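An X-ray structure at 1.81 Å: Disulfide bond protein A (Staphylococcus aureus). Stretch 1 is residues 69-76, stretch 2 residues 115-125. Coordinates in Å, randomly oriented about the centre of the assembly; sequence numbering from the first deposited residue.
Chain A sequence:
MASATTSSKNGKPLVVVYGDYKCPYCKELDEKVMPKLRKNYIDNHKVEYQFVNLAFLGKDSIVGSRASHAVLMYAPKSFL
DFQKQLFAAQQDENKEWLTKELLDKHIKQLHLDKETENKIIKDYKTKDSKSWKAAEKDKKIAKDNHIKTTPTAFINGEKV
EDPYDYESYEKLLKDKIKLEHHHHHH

Stretch 1 69-76: HAVLMYAP
Stretch 2 115-125: ETENKIIKDYK

Two helices of one chain pack here with their N-to-C directions 137° apart, closer to antiparallel than parallel, and their axes approach to 8.9 Å. The first covers 69-74 and the second runs through 115-125; both begin earlier in the chain. The i to i-4 bonds confirm the helical form, from Met 73 N to His 69 O (3.1 Å) in the first and from Lys 119 N to Glu 115 O (2.9 Å) in the second. Register is set by Ala 70 and Ile 120, whose CA atoms lie 5.3 Å apart. So close a backbone approach is compatible with the single methyl of Ala 70, which points toward the second helix. Together the stretches bury 418 Å², most of it through Tyr 74 (106 Å²), Ile 120 (80 Å²) and Ala 70 (55 Å²).

Tyr 74 is the last helical residue of its stretch (phi/psi -104/-19); Ala 75 leaves helical geometry at -145/61, although its N still bonds to Val 71 O at 2.7 Å. With chi1 -63° (m) and chi2 -54°, the tyrosine side chain slants across the second helix and meets Lys 119 and Ile 120 in one turn and Asp 123 in the next. Tyr 74 OH donates a hydrogen bond to Asp 123 OD2 at 2.7 Å, the carboxylate oxygen lying at the ring edge near its plane. Asp 123 holds chi1 -165° (t) and chi2 -76°, and its OD1 is hydrogen-bonded elsewhere in the structure.

Over one face of the same ring runs the aliphatic part of Lys 119. Lys 119 CG sits 4.0 Å from the centroid of the Tyr 74 ring, 5° off the normal, which is the geometry of a CH-pi contact; Lys 119 CE reaches Tyr 74 CD1 at 3.6 Å. The chain's rotamers are t, t, p, t (179°, 174°, 57°, -176°). Beyond the ring, a water accepts from Lys 119 NZ at 2.9 Å and donates to Tyr 74 O at 2.7 Å, joining the ammonium group to a carbonyl at the helix terminus.

Ile 120 (chi1 -69°, m; chi2 170°, t) supplies the apolar centre. Although its CA-to-CB bond points sideways, Ile 120 CG2 lies 3.7 Å from Ala 70 CB and 4.0 Å from Val 71 CG2, while Ile 120 CG1 meets Tyr 74 CB at 3.7 Å and Ile 120 CD1 approaches Ala 75 CB at 4.1 Å. One turn further along, Tyr 124 CB comes within 3.9 Å of Ala 70 CB, so the alanine methyl touches two residues four apart; the end of the Tyr 124 side chain leads away.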

# COMPACT_ATOMS: atom_id res chain seq x y z
N HIS A 69 0.88 -7.06 1.57
CA HIS A 69 -0.42 -7.70 1.78
C HIS A 69 -0.41 -8.65 2.97
O HIS A 69 -1.42 -8.82 3.65
CB HIS A 69 -0.87 -8.43 0.51
CG HIS A 69 -1.56 -7.54 -0.48
ND1 HIS A 69 -2.84 -7.08 -0.28
CD2 HIS A 69 -1.14 -7.00 -1.64
CE1 HIS A 69 -3.18 -6.28 -1.28
NE2 HIS A 69 -2.16 -6.21 -2.12
N ALA A 70 0.74 -9.28 3.23
CA ALA A 70 0.85 -10.19 4.36
C ALA A 70 0.71 -9.37 5.65
O ALA A 70 -0.01 -9.76 6.57
CB ALA A 70 2.20 -10.92 4.34
N VAL A 71 1.39 -8.23 5.70
CA VAL A 71 1.31 -7.35 6.87
C VAL A 71 -0.12 -6.89 7.09
O VAL A 71 -0.63 -6.91 8.22
CB VAL A 71 2.22 -6.10 6.70
CG1 VAL A 71 1.97 -5.11 7.83
CG2 VAL A 71 3.68 -6.53 6.69
N LEU A 72 -0.78 -6.47 6.02
CA LEU A 72 -2.16 -5.99 6.10
C LEU A 72 -3.11 -7.04 6.69
O LEU A 72 -3.92 -6.73 7.57
CB LEU A 72 -2.65 -5.57 4.71
CG LEU A 72 -4.15 -5.25 4.61
CD1 LEU A 72 -4.47 -4.06 5.50
CD2 LEU A 72 -4.52 -4.95 3.15
N MET A 73 -3.03 -8.27 6.20
CA MET A 73 -3.93 -9.31 6.68
C MET A 73 -3.65 -9.87 8.06
O MET A 73 -4.58 -10.30 8.74
CB MET A 73 -4.00 -10.47 5.67
CG MET A 73 -2.68 -11.14 5.41
SD MET A 73 -2.86 -12.52 4.24
CE MET A 73 -3.52 -11.66 2.83
N TYR A 74 -2.39 -9.86 8.49
CA TYR A 74 -2.04 -10.40 9.80
C TYR A 74 -1.75 -9.36 10.88
O TYR A 74 -1.78 -9.67 12.07
CB TYR A 74 -0.84 -11.33 9.67
CG TYR A 74 -1.11 -12.55 8.83
CD1 TYR A 74 -2.20 -13.38 9.10
CD2 TYR A 74 -0.29 -12.88 7.76
CE1 TYR A 74 -2.46 -14.51 8.34
CE2 TYR A 74 -0.54 -14.01 6.98
CZ TYR A 74 -1.63 -14.82 7.28
OH TYR A 74 -1.87 -15.95 6.53
N ALA A 75 -1.47 -8.13 10.47
CA ALA A 75 -1.19 -7.06 11.42
C ALA A 75 -1.74 -5.75 10.86
O ALA A 75 -0.99 -4.79 10.64
CB ALA A 75 0.32 -6.95 11.67
N PRO A 76 -3.06 -5.69 10.63
CA PRO A 76 -3.71 -4.50 10.09
C PRO A 76 -3.39 -3.18 10.80
O PRO A 76 -3.25 -2.15 10.15
CB PRO A 76 -5.20 -4.85 10.13
CG PRO A 76 -5.28 -5.88 11.23
CD PRO A 76 -4.06 -6.72 10.98
N GLU A 115 5.73 -14.73 16.88
CA GLU A 115 4.96 -15.63 16.02
C GLU A 115 4.20 -14.92 14.90
O GLU A 115 4.05 -15.46 13.81
CB GLU A 115 4.00 -16.49 16.85
CG GLU A 115 4.69 -17.51 17.77
CD GLU A 115 5.68 -18.43 17.03
OE1 GLU A 115 5.46 -18.71 15.83
OE2 GLU A 115 6.66 -18.88 17.66
N THR A 116 3.70 -13.71 15.16
CA THR A 116 2.98 -12.97 14.13
C THR A 116 3.98 -12.59 13.05
O THR A 116 3.71 -12.70 11.86
CB THR A 116 2.32 -11.71 14.71
OG1 THR A 116 1.33 -12.09 15.67
CG2 THR A 116 1.66 -10.88 13.61
N GLU A 117 5.15 -12.15 13.49
CA GLU A 117 6.24 -11.77 12.61
C GLU A 117 6.62 -12.94 11.71
O GLU A 117 6.71 -12.78 10.49
CB GLU A 117 7.44 -11.36 13.47
CG GLU A 117 8.71 -11.03 12.71
CD GLU A 117 9.81 -10.62 13.65
OE1 GLU A 117 9.69 -9.55 14.28
OE2 GLU A 117 10.80 -11.36 13.78
N ASN A 118 6.81 -14.12 12.30
CA ASN A 118 7.18 -15.31 11.53
C ASN A 118 6.09 -15.69 10.54
O ASN A 118 6.38 -16.12 9.42
CB ASN A 118 7.45 -16.51 12.46
CG ASN A 118 8.68 -16.32 13.32
OD1 ASN A 118 9.57 -15.56 12.97
ND2 ASN A 118 8.73 -17.02 14.45
N LYS A 119 4.84 -15.55 10.97
CA LYS A 119 3.69 -15.89 10.13
C LYS A 119 3.63 -15.02 8.87
O LYS A 119 3.34 -15.52 7.78
CB LYS A 119 2.41 -15.72 10.95
CG LYS A 119 1.12 -16.01 10.21
CD LYS A 119 -0.07 -15.96 11.16
CE LYS A 119 -0.17 -14.61 11.86
NZ LYS A 119 -1.27 -14.58 12.86
N ILE A 120 3.90 -13.73 9.02
CA ILE A 120 3.88 -12.80 7.90
C ILE A 120 5.01 -13.10 6.92
O ILE A 120 4.80 -13.15 5.70
CB ILE A 120 4.04 -11.35 8.41
CG1 ILE A 120 2.76 -10.93 9.16
CG2 ILE A 120 4.35 -10.40 7.25
CD1 ILE A 120 2.89 -9.62 9.91
N ILE A 121 6.21 -13.29 7.46
CA ILE A 121 7.40 -13.57 6.67
C ILE A 121 7.25 -14.85 5.84
O ILE A 121 7.62 -14.89 4.67
CB ILE A 121 8.65 -13.67 7.59
CG1 ILE A 121 8.93 -12.30 8.21
CG2 ILE A 121 9.86 -14.14 6.83
CD1 ILE A 121 10.13 -12.26 9.15
N LYS A 122 6.69 -15.89 6.45
CA LYS A 122 6.50 -17.14 5.73
C LYS A 122 5.37 -17.05 4.70
O LYS A 122 5.46 -17.60 3.61
CB LYS A 122 6.21 -18.27 6.73
CG LYS A 122 6.09 -19.67 6.11
CD LYS A 122 4.67 -19.99 5.71
CE LYS A 122 4.54 -21.44 5.27
NZ LYS A 122 3.14 -21.81 4.95
N ASP A 123 4.31 -16.31 5.03
CA ASP A 123 3.18 -16.19 4.12
C ASP A 123 3.51 -15.51 2.78
O ASP A 123 3.14 -16.03 1.73
CB ASP A 123 2.02 -15.46 4.81
CG ASP A 123 0.70 -15.61 4.06
OD1 ASP A 123 0.50 -14.96 3.02
OD2 ASP A 123 -0.15 -16.41 4.52
N TYR A 124 4.21 -14.38 2.81
CA TYR A 124 4.52 -13.68 1.57
C TYR A 124 5.55 -14.39 0.70
O TYR A 124 5.71 -14.05 -0.47
CB TYR A 124 4.95 -12.23 1.86
CG TYR A 124 6.43 -11.96 2.01
CD1 TYR A 124 7.23 -11.70 0.89
CD2 TYR A 124 7.03 -11.90 3.27
CE1 TYR A 124 8.59 -11.39 1.03
CE2 TYR A 124 8.38 -11.59 3.42
CZ TYR A 124 9.16 -11.34 2.30
OH TYR A 124 10.49 -11.02 2.45
N LYS A 125 6.24 -15.38 1.27
CA LYS A 125 7.24 -16.13 0.52
C LYS A 125 6.71 -17.47 0.03
O LYS A 125 7.40 -18.20 -0.69
CB LYS A 125 8.48 -16.38 1.39
CG LYS A 125 9.15 -15.12 1.92
CD LYS A 125 10.37 -15.47 2.75
CE LYS A 125 11.04 -14.22 3.28
NZ LYS A 125 12.23 -14.54 4.11
O HOH W 1 -2.72 -12.05 12.91